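Side-chain contacts in arginine kinase (Anthopleura japonica, PDB 4RF6), which catalyses the reversible transfer of a phosphoryl group from ATP to L-arginine, giving phosphoarginine and ADP: residues 124-129 with 360-365; 158-163 with 227-232; 308-313 with 355-360; 537-542 with 569-574. One frame throughout, in Å; residues are numbered along the deposited sequence.

Contact 1. Residues 124-129 with 360-365; sequences NRYIRS and ELEKEA
The ring of Tyr126 meets Glu362 and Lys363, two successive residues of helix 344-370, and both approach it obliquely from the same side of the ring plane. CE1 of Tyr126 lies 3.5 Å from CG of Glu362. Toward the hydroxyl end, CE2 of Tyr126 is 3.5 Å from CG of Lys363, and that same Lys363 CG comes to 3.3 Å from the phenol OH of Tyr126. Only methylene groups of the charged residues touch the ring. The carboxylate of Glu362, its plane turned 66° from the ring, is held instead by His296 ND1 and the backbone N of Ala297. Lys363 crosses the tyrosine at about a right angle, then bends at chi3 (64°) so that NZ runs back along its own helix to a salt bridge with OE2 of Glu360, 2.8 Å away. Tyr126 also touches Met359 and Ile366 of this helix. The arrangement is helix-on-sheet packing in the phosphagen kinase catalytic domain: the long helix rests on Tyr126, just ahead of strand 127-136, whose Ser129 is predicted to bind ATP.

Contact 2. Residues 158-163 with 227-232; sequences KVVGVL and VWLNEE
Leu229 packs against Val159 and Val160 where helix 149-163 lies on the antiparallel sheet of the phosphagen kinase catalytic domain. The short helix and strand segments run nearly antiparallel, at 158°, with their axes 10.8 Å apart. From CB, which points toward the helix, the Leu229 side chain extends with CG anti to the backbone N (chi1 -170°), and all its close contacts across the interface are made by the two methyls beyond. CD1 of Leu229 sits between the branches of Val159, 3.9 Å from both CG1 and CG2. The other methyl, CD2 of Leu229, comes to 3.7 Å from CG1 of Val159 and also reaches CG2 of Val160 at 4.0 Å. Val159 meets the leucine tip to tip, while Val160 crosses it at about a right angle. Leu235 of the next strand touches both Val159 and Leu229, continuing the apolar layer. Glu232, three residues beyond Leu229, probably binds the substrate, as in related kinases. One helical turn after Val159, the second apolar pair also meets tip to tip: CD1 of Leu163 faces the fork of Val227, lying 4.2 Å from its CB, CG1 and CG2 alike.

Contact 3. Residues 308-313 with 355-360; sequences TKYHIQ and VKALME
Ile312 and Tyr310 reach across to helix 344-370 through two loose apolar contacts. In the first, CD1 of Ile312 lies 4.5 Å from CD1 of Leu358. The isoleucine's CG1 branch is extended (chi2 -176°), which carries this methyl toward the helix, and Ile334 of strand 331-336 touches both side chains. In the second, CE2 of Tyr310 stands 4.4 Å from CB of Ala357, and the methyl comes to the ring obliquely. CG of Lys309 lies over the centre of one face of that ring, 3.9 Å above the plane, so the lysine's aliphatic part packs against its neighbour in sequence. The backbone contributes the turn between the two contacting residues: His311, with positive phi (57°), leaves the helix in a Schellman motif, and its N bonds to O of Thr308 at 3.2 Å. The chain then enters strand 312-316, at one edge of the antiparallel sheet. With no hydrogen bond or salt bridge between the segments, the contact depends on shape and apolar burial.

Contact 4. Residues 537-542 with 569-574; sequences RQKLVN and IFHNND
Lys539 and His571 approach each other from opposite directions, and the lysine ammonium meets the imidazole at its edge, near the ring plane. The distance from NZ of Lys539 to NE2 of His571 is 3.4 Å, a weak hydrogen bond. To get there the lysine starts with CG anti to the backbone N (chi1 157°), then bends at chi3 and chi4, which brings its end to the histidine. His571 takes the less common first torsion, its CG lying between the backbone N and the carbonyl carbon (chi1 74°). The other ring nitrogen, ND1 of His571, donates to O of Asn572 at 2.8 Å with an N-H...O angle of 158°; this bond restrains the ring's rotation and would leave NE2 as the acceptor for the lysine. Leu540 divides its methyls between two partners. CD1 of Leu540 meets CD1 of Ile569 tip to tip at 4.2 Å, whereas CD2 of Leu540 approaches CD2 of His571 obliquely, also at 4.2 Å. Tyr527 of the adjoining edge strand touches both Lys539 and Leu540. Here helix 534-542 packs across strand 568-572 at 61°, a helix-on-antiparallel-sheet layer in the second phosphagen kinase catalytic domain.

Contacts 1, 2 and 3 belong to the first of the two tandem repeats, and contact 4 to the second. Contacts 1 and 3 are neighbours, with centres about 12 Å apart: both use helix 344-370, share Glu360 and touch directly where Ile127 packs on Val355. Contact 2 joins a different helix to the same eight-stranded sheet, its centre about 36 Å from that of contact 1. Along the chain, contact 1 closes a long loop that encloses contact 2 and then contact 3; contact 4 follows. It lies about 37 Å from contact 1, centre to centre, on a second sheet with the same strand order, so one chain carries two catalytic domains of the same fold.

Contact 1. Residues 124-129 with 360-365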
loop_
_atom_site.group_PDB
_atom_site.type_symbol
_atom_site.label_atom_id
_atom_site.label_comp_id
_atom_site.label_asym_id
_atom_site.label_seq_id
_atom_site.Cartn_x
_atom_site.Cartn_y
_atom_site.Cartn_z
ATOM N N ASN A 124 5.417 10.139 -0.551
ATOM C CA ASN A 124 5.010 9.221 0.509
ATOM C C ASN A 124 5.980 9.194 1.687
ATOM O O ASN A 124 6.259 8.131 2.245
ATOM C CB ASN A 124 4.797 7.812 -0.068
ATOM C CG ASN A 124 3.843 7.808 -1.249
ATOM O OD1 ASN A 124 2.661 8.145 -1.107
ATOM N ND2 ASN A 124 4.344 7.418 -2.418
ATOM N N ARG A 125 6.481 10.372 2.057
ATOM C CA ARG A 125 7.411 10.512 3.169
ATOM C C ARG A 125 6.712 10.414 4.523
ATOM O O ARG A 125 7.353 10.118 5.539
ATOM C CB ARG A 125 8.151 11.852 3.086
ATOM C CG ARG A 125 9.044 12.032 1.855
ATOM C CD ARG A 125 9.627 13.445 1.819
ATOM N NE ARG A 125 10.560 13.640 0.714
ATOM C CZ ARG A 125 11.870 13.431 0.800
ATOM N NH1 ARG A 125 12.407 13.019 1.944
ATOM N NH2 ARG A 125 12.645 13.632 -0.255
ATOM N N TYR A 126 5.402 10.660 4.542
ATOM C CA TYR A 126 4.653 10.713 5.797
ATOM C C TYR A 126 3.316 9.978 5.749
ATOM O O TYR A 126 3.022 9.148 6.614
ATOM C CB TYR A 126 4.423 12.173 6.215
ATOM C CG TYR A 126 5.708 12.951 6.316
ATOM C CD1 TYR A 126 6.543 12.801 7.415
ATOM C CD2 TYR A 126 6.102 13.814 5.303
ATOM C CE1 TYR A 126 7.729 13.496 7.509
ATOM C CE2 TYR A 126 7.291 14.515 5.384
ATOM C CZ TYR A 126 8.099 14.352 6.491
ATOM O OH TYR A 126 9.283 15.047 6.588
ATOM N N ILE A 127 2.513 10.294 4.740
ATOM C CA ILE A 127 1.159 9.768 4.630
ATOM C C ILE A 127 1.179 8.406 3.937
ATOM O O ILE A 127 1.883 8.216 2.940
ATOM C CB ILE A 127 0.242 10.770 3.882
ATOM C CG1 ILE A 127 0.161 12.093 4.652
ATOM C CG2 ILE A 127 -1.145 10.189 3.666
ATOM C CD1 ILE A 127 -0.568 13.210 3.904
ATOM N N ARG A 128 0.421 7.452 4.475
ATOM C CA ARG A 128 0.462 6.088 3.969
ATOM C C ARG A 128 -0.787 5.716 3.181
ATOM O O ARG A 128 -0.714 4.964 2.204
ATOM C CB ARG A 128 0.699 5.102 5.117
ATOM C CG ARG A 128 2.094 5.214 5.714
ATOM C CD ARG A 128 2.307 4.260 6.872
ATOM N NE ARG A 128 3.706 4.264 7.298
ATOM C CZ ARG A 128 4.270 3.310 8.029
ATOM N NH1 ARG A 128 3.556 2.264 8.423
ATOM N NH2 ARG A 128 5.550 3.401 8.362
ATOM N N SER A 129 -1.930 6.250 3.593
ATOM C CA SER A 129 -3.186 5.900 2.940
ATOM C C SER A 129 -4.282 6.916 3.226
ATOM O O SER A 129 -4.235 7.635 4.224
ATOM C CB SER A 129 -3.640 4.501 3.370
ATOM O OG SER A 129 -3.854 4.446 4.771
ATOM N N GLU A 360 3.379 19.472 8.393
ATOM C CA GLU A 360 4.363 20.550 8.460
ATOM C C GLU A 360 5.088 20.593 9.806
ATOM O O GLU A 360 6.251 20.999 9.883
ATOM C CB GLU A 360 3.712 21.899 8.145
ATOM C CG GLU A 360 3.356 22.077 6.674
ATOM C CD GLU A 360 4.585 22.172 5.781
ATOM O OE1 GLU A 360 5.631 22.662 6.259
ATOM O OE2 GLU A 360 4.508 21.757 4.603
ATOM N N LEU A 361 4.397 20.161 10.858
ATOM C CA LEU A 361 5.005 20.009 12.179
ATOM C C LEU A 361 6.076 18.922 12.171
ATOM O O LEU A 361 7.181 19.124 12.680
ATOM C CB LEU A 361 3.947 19.660 13.229
ATOM C CG LEU A 361 3.094 20.751 13.875
ATOM C CD1 LEU A 361 2.366 20.176 15.084
ATOM C CD2 LEU A 361 3.937 21.959 14.280
ATOM N N GLU A 362 5.736 17.764 11.610
ATOM C CA GLU A 362 6.688 16.664 11.478
ATOM C C GLU A 362 7.897 17.100 10.647
ATOM O O GLU A 362 9.043 16.792 10.986
ATOM C CB GLU A 362 6.011 15.444 10.839
ATOM C CG GLU A 362 6.856 14.168 10.844
ATOM C CD GLU A 362 7.038 13.596 12.235
ATOM O OE1 GLU A 362 6.232 13.938 13.123
ATOM O OE2 GLU A 362 7.986 12.807 12.440
ATOM N N LYS A 363 7.635 17.834 9.567
ATOM C CA LYS A 363 8.698 18.292 8.672
ATOM C C LYS A 363 9.644 19.298 9.337
ATOM O O LYS A 363 10.861 19.267 9.103
ATOM C CB LYS A 363 8.105 18.880 7.388
ATOM C CG LYS A 363 7.567 17.837 6.422
ATOM C CD LYS A 363 6.575 18.429 5.428
ATOM C CE LYS A 363 7.226 19.460 4.522
ATOM N NZ LYS A 363 6.280 19.945 3.473
ATOM N N GLU A 364 9.083 20.191 10.150
ATOM C CA GLU A 364 9.877 21.171 10.893
ATOM C C GLU A 364 10.823 20.451 11.834
ATOM O O GLU A 364 11.995 20.792 11.938
ATOM C CB GLU A 364 8.975 22.088 11.725
ATOM C CG GLU A 364 8.279 23.213 10.969
ATOM C CD GLU A 364 7.413 24.055 11.889
ATOM O OE1 GLU A 364 7.641 24.008 13.116
ATOM O OE2 GLU A 364 6.502 24.751 11.392
ATOM N N ALA A 365 10.291 19.451 12.525
ATOM C CA ALA A 365 11.062 18.679 13.490
ATOM C C ALA A 365 12.207 17.943 12.809
ATOM O O ALA A 365 13.322 17.874 13.337
ATOM C CB ALA A 365 10.163 17.701 14.212
#

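Contact 2. Residues 158-163 with 227-232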
loop_
_atom_site.group_PDB
_atom_site.type_symbol
_atom_site.label_atom_id
_atom_site.label_comp_id
_atom_site.label_asym_id
_atom_site.label_seq_id
_atom_site.Cartn_x
_atom_site.Cartn_y
_atom_site.Cartn_z
ATOM N N LYS A 158 -31.913 -1.565 -8.490
ATOM C CA LYS A 158 -31.741 -0.195 -8.962
ATOM C C LYS A 158 -30.291 0.243 -8.842
ATOM O O LYS A 158 -29.747 0.862 -9.755
ATOM C CB LYS A 158 -32.642 0.767 -8.184
ATOM C CG LYS A 158 -34.044 0.875 -8.760
ATOM C CD LYS A 158 -35.091 1.039 -7.674
ATOM C CE LYS A 158 -35.430 2.494 -7.408
ATOM N NZ LYS A 158 -36.897 2.642 -7.136
ATOM N N VAL A 159 -29.672 -0.084 -7.710
ATOM C CA VAL A 159 -28.292 0.316 -7.454
ATOM C C VAL A 159 -27.342 -0.339 -8.450
ATOM O O VAL A 159 -26.518 0.339 -9.072
ATOM C CB VAL A 159 -27.863 -0.004 -6.006
ATOM C CG1 VAL A 159 -26.356 0.132 -5.850
ATOM C CG2 VAL A 159 -28.575 0.920 -5.032
ATOM N N VAL A 160 -27.469 -1.655 -8.602
ATOM C CA VAL A 160 -26.618 -2.412 -9.525
ATOM C C VAL A 160 -26.699 -1.859 -10.952
ATOM O O VAL A 160 -25.682 -1.747 -11.646
ATOM C CB VAL A 160 -26.949 -3.917 -9.498
ATOM C CG1 VAL A 160 -26.240 -4.655 -10.622
ATOM C CG2 VAL A 160 -26.561 -4.517 -8.150
ATOM N N GLY A 161 -27.907 -1.487 -11.372
ATOM C CA GLY A 161 -28.114 -0.871 -12.674
ATOM C C GLY A 161 -27.287 0.385 -12.886
ATOM O O GLY A 161 -26.780 0.624 -13.986
ATOM N N VAL A 162 -27.154 1.195 -11.839
ATOM C CA VAL A 162 -26.326 2.392 -11.911
ATOM C C VAL A 162 -24.851 2.015 -11.852
ATOM O O VAL A 162 -24.045 2.490 -12.655
ATOM C CB VAL A 162 -26.641 3.388 -10.776
ATOM C CG1 VAL A 162 -25.622 4.509 -10.760
ATOM C CG2 VAL A 162 -28.035 3.958 -10.932
ATOM N N LEU A 163 -24.503 1.152 -10.902
ATOM C CA LEU A 163 -23.106 0.785 -10.689
ATOM C C LEU A 163 -22.471 0.148 -11.925
ATOM O O LEU A 163 -21.372 0.530 -12.324
ATOM C CB LEU A 163 -22.952 -0.127 -9.465
ATOM C CG LEU A 163 -23.237 0.505 -8.101
ATOM C CD1 LEU A 163 -22.939 -0.467 -6.966
ATOM C CD2 LEU A 163 -22.449 1.793 -7.917
ATOM N N VAL A 227 -18.343 -0.529 -2.825
ATOM C CA VAL A 227 -19.700 -0.294 -2.341
ATOM C C VAL A 227 -20.210 -1.524 -1.593
ATOM O O VAL A 227 -20.152 -2.639 -2.113
ATOM C CB VAL A 227 -20.683 0.025 -3.493
ATOM C CG1 VAL A 227 -22.096 0.232 -2.950
ATOM C CG2 VAL A 227 -20.226 1.251 -4.290
ATOM N N TRP A 228 -20.688 -1.323 -0.367
ATOM C CA TRP A 228 -21.453 -2.356 0.318
ATOM C C TRP A 228 -22.924 -2.047 0.144
ATOM O O TRP A 228 -23.382 -0.933 0.422
ATOM C CB TRP A 228 -21.092 -2.440 1.797
ATOM C CG TRP A 228 -19.786 -3.124 2.032
ATOM C CD1 TRP A 228 -18.935 -3.622 1.081
ATOM C CD2 TRP A 228 -19.161 -3.386 3.297
ATOM N NE1 TRP A 228 -17.828 -4.178 1.678
ATOM C CE2 TRP A 228 -17.944 -4.044 3.045
ATOM C CE3 TRP A 228 -19.520 -3.124 4.629
ATOM C CZ2 TRP A 228 -17.077 -4.450 4.066
ATOM C CZ3 TRP A 228 -18.659 -3.527 5.646
ATOM C CH2 TRP A 228 -17.455 -4.180 5.358
ATOM N N LEU A 229 -23.665 -3.033 -0.337
ATOM C CA LEU A 229 -25.063 -2.822 -0.681
ATOM C C LEU A 229 -25.949 -3.495 0.356
ATOM O O LEU A 229 -25.842 -4.706 0.571
ATOM C CB LEU A 229 -25.323 -3.388 -2.076
ATOM C CG LEU A 229 -26.633 -3.124 -2.804
ATOM C CD1 LEU A 229 -27.164 -1.739 -2.491
ATOM C CD2 LEU A 229 -26.421 -3.286 -4.311
ATOM N N ASN A 230 -26.795 -2.701 1.013
ATOM C CA ASN A 230 -27.790 -3.210 1.961
ATOM C C ASN A 230 -27.217 -3.899 3.198
ATOM O O ASN A 230 -27.798 -4.858 3.710
ATOM C CB ASN A 230 -28.800 -4.131 1.258
ATOM C CG ASN A 230 -29.789 -3.366 0.411
ATOM O OD1 ASN A 230 -30.202 -2.266 0.767
ATOM N ND2 ASN A 230 -30.167 -3.941 -0.727
ATOM N N GLU A 231 -26.075 -3.416 3.668
ATOM C CA GLU A 231 -25.550 -3.865 4.954
ATOM C C GLU A 231 -26.290 -3.108 6.069
ATOM O O GLU A 231 -27.445 -3.422 6.379
ATOM C CB GLU A 231 -24.034 -3.647 5.025
ATOM C CG GLU A 231 -23.336 -4.306 6.220
ATOM C CD GLU A 231 -22.642 -3.297 7.125
ATOM O OE1 GLU A 231 -22.153 -3.699 8.204
ATOM O OE2 GLU A 231 -22.589 -2.105 6.755
ATOM N N GLU A 232 -25.654 -2.094 6.650
ATOM C CA GLU A 232 -26.283 -1.333 7.729
ATOM C C GLU A 232 -27.156 -0.203 7.178
ATOM O O GLU A 232 -28.147 0.201 7.799
ATOM C CB GLU A 232 -25.226 -0.780 8.687
ATOM C CG GLU A 232 -25.801 0.062 9.820
ATOM C CD GLU A 232 -24.737 0.584 10.761
ATOM O OE1 GLU A 232 -23.774 -0.161 11.036
ATOM O OE2 GLU A 232 -24.871 1.735 11.226
#

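Contact 3. Residues 308-313 with 355-360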
loop_
_atom_site.group_PDB
_atom_site.type_symbol
_atom_site.label_atom_id
_atom_site.label_comp_id
_atom_site.label_asym_id
_atom_site.label_seq_id
_atom_site.Cartn_x
_atom_site.Cartn_y
_atom_site.Cartn_z
ATOM N N THR A 308 -8.150 20.063 17.565
ATOM C CA THR A 308 -9.322 20.817 17.997
ATOM C C THR A 308 -9.777 21.785 16.908
ATOM O O THR A 308 -10.962 21.843 16.571
ATOM C CB THR A 308 -9.037 21.607 19.293
ATOM O OG1 THR A 308 -8.658 20.704 20.339
ATOM C CG2 THR A 308 -10.263 22.379 19.733
ATOM N N LYS A 309 -8.824 22.532 16.356
ATOM C CA LYS A 309 -9.116 23.532 15.332
ATOM C C LYS A 309 -9.856 22.949 14.127
ATOM O O LYS A 309 -10.823 23.542 13.640
ATOM C CB LYS A 309 -7.827 24.232 14.882
ATOM C CG LYS A 309 -7.981 25.135 13.655
ATOM C CD LYS A 309 -7.017 26.318 13.731
ATOM C CE LYS A 309 -6.409 26.665 12.377
ATOM N NZ LYS A 309 -7.359 27.372 11.469
ATOM N N TYR A 310 -9.419 21.782 13.662
ATOM C CA TYR A 310 -10.012 21.186 12.470
ATOM C C TYR A 310 -11.069 20.120 12.767
ATOM O O TYR A 310 -11.593 19.489 11.847
ATOM C CB TYR A 310 -8.913 20.659 11.541
ATOM C CG TYR A 310 -8.027 21.771 11.034
ATOM C CD1 TYR A 310 -8.500 22.680 10.095
ATOM C CD2 TYR A 310 -6.732 21.935 11.513
ATOM C CE1 TYR A 310 -7.707 23.707 9.637
ATOM C CE2 TYR A 310 -5.932 22.961 11.056
ATOM C CZ TYR A 310 -6.427 23.843 10.118
ATOM O OH TYR A 310 -5.641 24.874 9.654
ATOM N N HIS A 311 -11.389 19.943 14.047
ATOM C CA HIS A 311 -12.400 18.974 14.485
ATOM C C HIS A 311 -12.078 17.565 14.009
ATOM O O HIS A 311 -12.959 16.819 13.566
ATOM C CB HIS A 311 -13.794 19.393 14.017
ATOM C CG HIS A 311 -14.066 20.852 14.192
ATOM N ND1 HIS A 311 -14.326 21.692 13.131
ATOM C CD2 HIS A 311 -14.087 21.629 15.302
ATOM C CE1 HIS A 311 -14.510 22.921 13.580
ATOM N NE2 HIS A 311 -14.369 22.909 14.893
ATOM N N ILE A 312 -10.802 17.212 14.102
ATOM C CA ILE A 312 -10.345 15.873 13.764
ATOM C C ILE A 312 -9.815 15.194 15.021
ATOM O O ILE A 312 -9.698 15.829 16.069
ATOM C CB ILE A 312 -9.273 15.911 12.674
ATOM C CG1 ILE A 312 -8.124 16.843 13.077
ATOM C CG2 ILE A 312 -9.892 16.360 11.355
ATOM C CD1 ILE A 312 -7.047 17.008 11.998
ATOM N N GLN A 313 -9.510 13.905 14.924
ATOM C CA GLN A 313 -9.013 13.153 16.073
ATOM C C GLN A 313 -7.856 12.266 15.629
ATOM O O GLN A 313 -7.804 11.841 14.471
ATOM C CB GLN A 313 -10.133 12.302 16.674
ATOM C CG GLN A 313 -10.748 11.318 15.686
ATOM C CD GLN A 313 -12.097 10.788 16.137
ATOM O OE1 GLN A 313 -12.377 10.700 17.335
ATOM N NE2 GLN A 313 -12.945 10.431 15.173
ATOM N N VAL A 355 -4.350 17.614 8.348
ATOM C CA VAL A 355 -3.229 16.707 8.090
ATOM C C VAL A 355 -2.007 17.487 7.619
ATOM O O VAL A 355 -0.875 17.198 8.020
ATOM C CB VAL A 355 -3.603 15.616 7.054
ATOM C CG1 VAL A 355 -2.370 14.830 6.625
ATOM C CG2 VAL A 355 -4.657 14.669 7.624
ATOM N N LYS A 356 -2.242 18.486 6.772
ATOM C CA LYS A 356 -1.169 19.350 6.291
ATOM C C LYS A 356 -0.443 20.050 7.439
ATOM O O LYS A 356 0.790 20.077 7.483
ATOM C CB LYS A 356 -1.703 20.390 5.304
ATOM C CG LYS A 356 -0.619 21.301 4.726
ATOM C CD LYS A 356 -1.188 22.327 3.756
ATOM C CE LYS A 356 -0.099 23.269 3.262
ATOM N NZ LYS A 356 -0.574 24.177 2.177
ATOM N N ALA A 357 -1.209 20.610 8.369
ATOM C CA ALA A 357 -0.632 21.291 9.524
ATOM C C ALA A 357 0.181 20.316 10.366
ATOM O O ALA A 357 1.285 20.642 10.810
ATOM C CB ALA A 357 -1.723 21.933 10.360
ATOM N N LEU A 358 -0.377 19.129 10.589
ATOM C CA LEU A 358 0.316 18.063 11.312
ATOM C C LEU A 358 1.569 17.608 10.567
ATOM O O LEU A 358 2.591 17.301 11.188
ATOM C CB LEU A 358 -0.611 16.863 11.543
ATOM C CG LEU A 358 -1.820 17.041 12.463
ATOM C CD1 LEU A 358 -2.736 15.835 12.407
ATOM C CD2 LEU A 358 -1.380 17.283 13.895
ATOM N N MET A 359 1.486 17.555 9.240
ATOM C CA MET A 359 2.632 17.148 8.433
ATOM C C MET A 359 3.747 18.196 8.482
ATOM O O MET A 359 4.921 17.853 8.615
ATOM C CB MET A 359 2.219 16.854 6.983
ATOM C CG MET A 359 3.335 16.242 6.140
ATOM S SD MET A 359 2.785 15.662 4.516
ATOM C CE MET A 359 2.711 17.209 3.616
ATOM N N GLU A 360 3.379 19.472 8.393
ATOM C CA GLU A 360 4.363 20.550 8.460
ATOM C C GLU A 360 5.088 20.593 9.806
ATOM O O GLU A 360 6.251 20.999 9.883
ATOM C CB GLU A 360 3.712 21.899 8.145
ATOM C CG GLU A 360 3.356 22.077 6.674
ATOM C CD GLU A 360 4.585 22.172 5.781
ATOM O OE1 GLU A 360 5.631 22.662 6.259
ATOM O OE2 GLU A 360 4.508 21.757 4.603
#

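Contact 4. Residues 537-542 with 569-574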
loop_
_atom_site.group_PDB
_atom_site.type_symbol
_atom_site.label_atom_id
_atom_site.label_comp_id
_atom_site.label_asym_id
_atom_site.label_seq_id
_atom_site.Cartn_x
_atom_site.Cartn_y
_atom_site.Cartn_z
ATOM N N ARG A 537 1.442 -17.943 -3.666
ATOM C CA ARG A 537 2.619 -17.663 -2.862
ATOM C C ARG A 537 3.431 -18.927 -2.644
ATOM O O ARG A 537 4.590 -19.003 -3.048
ATOM C CB ARG A 537 2.209 -17.069 -1.517
ATOM C CG ARG A 537 3.373 -16.751 -0.592
ATOM C CD ARG A 537 3.019 -15.593 0.319
ATOM N NE ARG A 537 1.570 -15.463 0.443
ATOM C CZ ARG A 537 0.907 -14.311 0.384
ATOM N NH1 ARG A 537 1.562 -13.171 0.212
ATOM N NH2 ARG A 537 -0.415 -14.300 0.501
ATOM N N GLN A 538 2.806 -19.922 -2.019
ATOM C CA GLN A 538 3.461 -21.190 -1.714
ATOM C C GLN A 538 4.184 -21.767 -2.927
ATOM O O GLN A 538 5.328 -22.215 -2.831
ATOM C CB GLN A 538 2.436 -22.200 -1.201
ATOM C CG GLN A 538 3.081 -23.448 -0.631
ATOM C CD GLN A 538 4.108 -23.115 0.437
ATOM O OE1 GLN A 538 3.757 -22.673 1.530
ATOM N NE2 GLN A 538 5.385 -23.307 0.118
ATOM N N LYS A 539 3.502 -21.741 -4.065
ATOM C CA LYS A 539 4.073 -22.193 -5.326
ATOM C C LYS A 539 5.347 -21.421 -5.661
ATOM O O LYS A 539 6.368 -22.012 -6.034
ATOM C CB LYS A 539 3.039 -22.048 -6.445
ATOM C CG LYS A 539 3.628 -21.942 -7.840
ATOM C CD LYS A 539 2.558 -22.009 -8.925
ATOM C CE LYS A 539 2.801 -20.945 -9.986
ATOM N NZ LYS A 539 4.248 -20.585 -10.083
ATOM N N LEU A 540 5.286 -20.101 -5.510
ATOM C CA LEU A 540 6.434 -19.240 -5.781
ATOM C C LEU A 540 7.584 -19.495 -4.806
ATOM O O LEU A 540 8.748 -19.515 -5.213
ATOM C CB LEU A 540 6.020 -17.766 -5.765
ATOM C CG LEU A 540 5.133 -17.354 -6.940
ATOM C CD1 LEU A 540 4.552 -15.966 -6.728
ATOM C CD2 LEU A 540 5.914 -17.415 -8.242
ATOM N N VAL A 541 7.258 -19.695 -3.528
ATOM C CA VAL A 541 8.274 -20.000 -2.517
ATOM C C VAL A 541 8.999 -21.300 -2.861
ATOM O O VAL A 541 10.222 -21.398 -2.731
ATOM C CB VAL A 541 7.677 -20.143 -1.101
ATOM C CG1 VAL A 541 8.791 -20.175 -0.063
ATOM C CG2 VAL A 541 6.720 -19.008 -0.791
ATOM N N ASN A 542 8.234 -22.296 -3.298
ATOM C CA ASN A 542 8.790 -23.598 -3.640
ATOM C C ASN A 542 9.783 -23.539 -4.803
ATOM O O ASN A 542 10.741 -24.311 -4.846
ATOM C CB ASN A 542 7.669 -24.599 -3.940
ATOM C CG ASN A 542 6.836 -24.934 -2.712
ATOM O OD1 ASN A 542 7.242 -24.679 -1.576
ATOM N ND2 ASN A 542 5.666 -25.522 -2.937
ATOM N N ILE A 569 6.125 -10.345 -9.568
ATOM C CA ILE A 569 7.044 -11.385 -10.017
ATOM C C ILE A 569 6.595 -11.972 -11.354
ATOM O O ILE A 569 5.423 -12.306 -11.537
ATOM C CB ILE A 569 7.131 -12.526 -8.983
ATOM C CG1 ILE A 569 7.633 -11.988 -7.642
ATOM C CG2 ILE A 569 8.025 -13.649 -9.493
ATOM C CD1 ILE A 569 7.384 -12.902 -6.462
ATOM N N PHE A 570 7.535 -12.091 -12.286
ATOM C CA PHE A 570 7.280 -12.725 -13.567
ATOM C C PHE A 570 8.285 -13.856 -13.751
ATOM O O PHE A 570 9.461 -13.712 -13.400
ATOM C CB PHE A 570 7.433 -11.698 -14.689
ATOM C CG PHE A 570 7.341 -12.281 -16.078
ATOM C CD1 PHE A 570 8.472 -12.787 -16.718
ATOM C CD2 PHE A 570 6.131 -12.293 -16.758
ATOM C CE1 PHE A 570 8.389 -13.316 -17.995
ATOM C CE2 PHE A 570 6.041 -12.818 -18.039
ATOM C CZ PHE A 570 7.173 -13.327 -18.658
ATOM N N HIS A 571 7.835 -14.979 -14.304
ATOM C CA HIS A 571 8.770 -16.033 -14.687
ATOM C C HIS A 571 8.265 -16.780 -15.913
ATOM O O HIS A 571 7.055 -16.890 -16.120
ATOM C CB HIS A 571 9.024 -16.994 -13.519
ATOM C CG HIS A 571 7.883 -17.918 -13.231
ATOM N ND1 HIS A 571 7.609 -19.025 -14.008
ATOM C CD2 HIS A 571 6.951 -17.908 -12.248
ATOM C CE1 HIS A 571 6.555 -19.653 -13.518
ATOM N NE2 HIS A 571 6.136 -18.996 -12.452
ATOM N N ASN A 572 9.181 -17.291 -16.729
ATOM C CA ASN A 572 8.770 -18.023 -17.925
ATOM C C ASN A 572 8.300 -19.447 -17.611
ATOM O O ASN A 572 8.436 -19.930 -16.483
ATOM C CB ASN A 572 9.878 -18.020 -18.989
ATOM C CG ASN A 572 11.080 -18.858 -18.592
ATOM O OD1 ASN A 572 11.253 -19.210 -17.425
ATOM N ND2 ASN A 572 11.930 -19.167 -19.567
ATOM N N ASN A 573 7.745 -20.118 -18.611
ATOM C CA ASN A 573 7.214 -21.456 -18.407
ATOM C C ASN A 573 8.303 -22.493 -18.136
ATOM O O ASN A 573 8.084 -23.452 -17.396
ATOM C CB ASN A 573 6.358 -21.872 -19.605
ATOM C CG ASN A 573 5.162 -20.957 -19.813
ATOM O OD1 ASN A 573 4.482 -20.581 -18.860
ATOM N ND2 ASN A 573 4.909 -20.586 -21.066
ATOM N N ASP A 574 9.474 -22.291 -18.734
ATOM C CA ASP A 574 10.603 -23.199 -18.545
ATOM C C ASP A 574 11.297 -22.984 -17.194
ATOM O O ASP A 574 12.144 -23.787 -16.788
ATOM C CB ASP A 574 11.612 -23.047 -19.693
ATOM C CG ASP A 574 11.047 -23.489 -21.037
ATOM O OD1 ASP A 574 10.077 -24.279 -21.042
ATOM O OD2 ASP A 574 11.575 -23.049 -22.083
#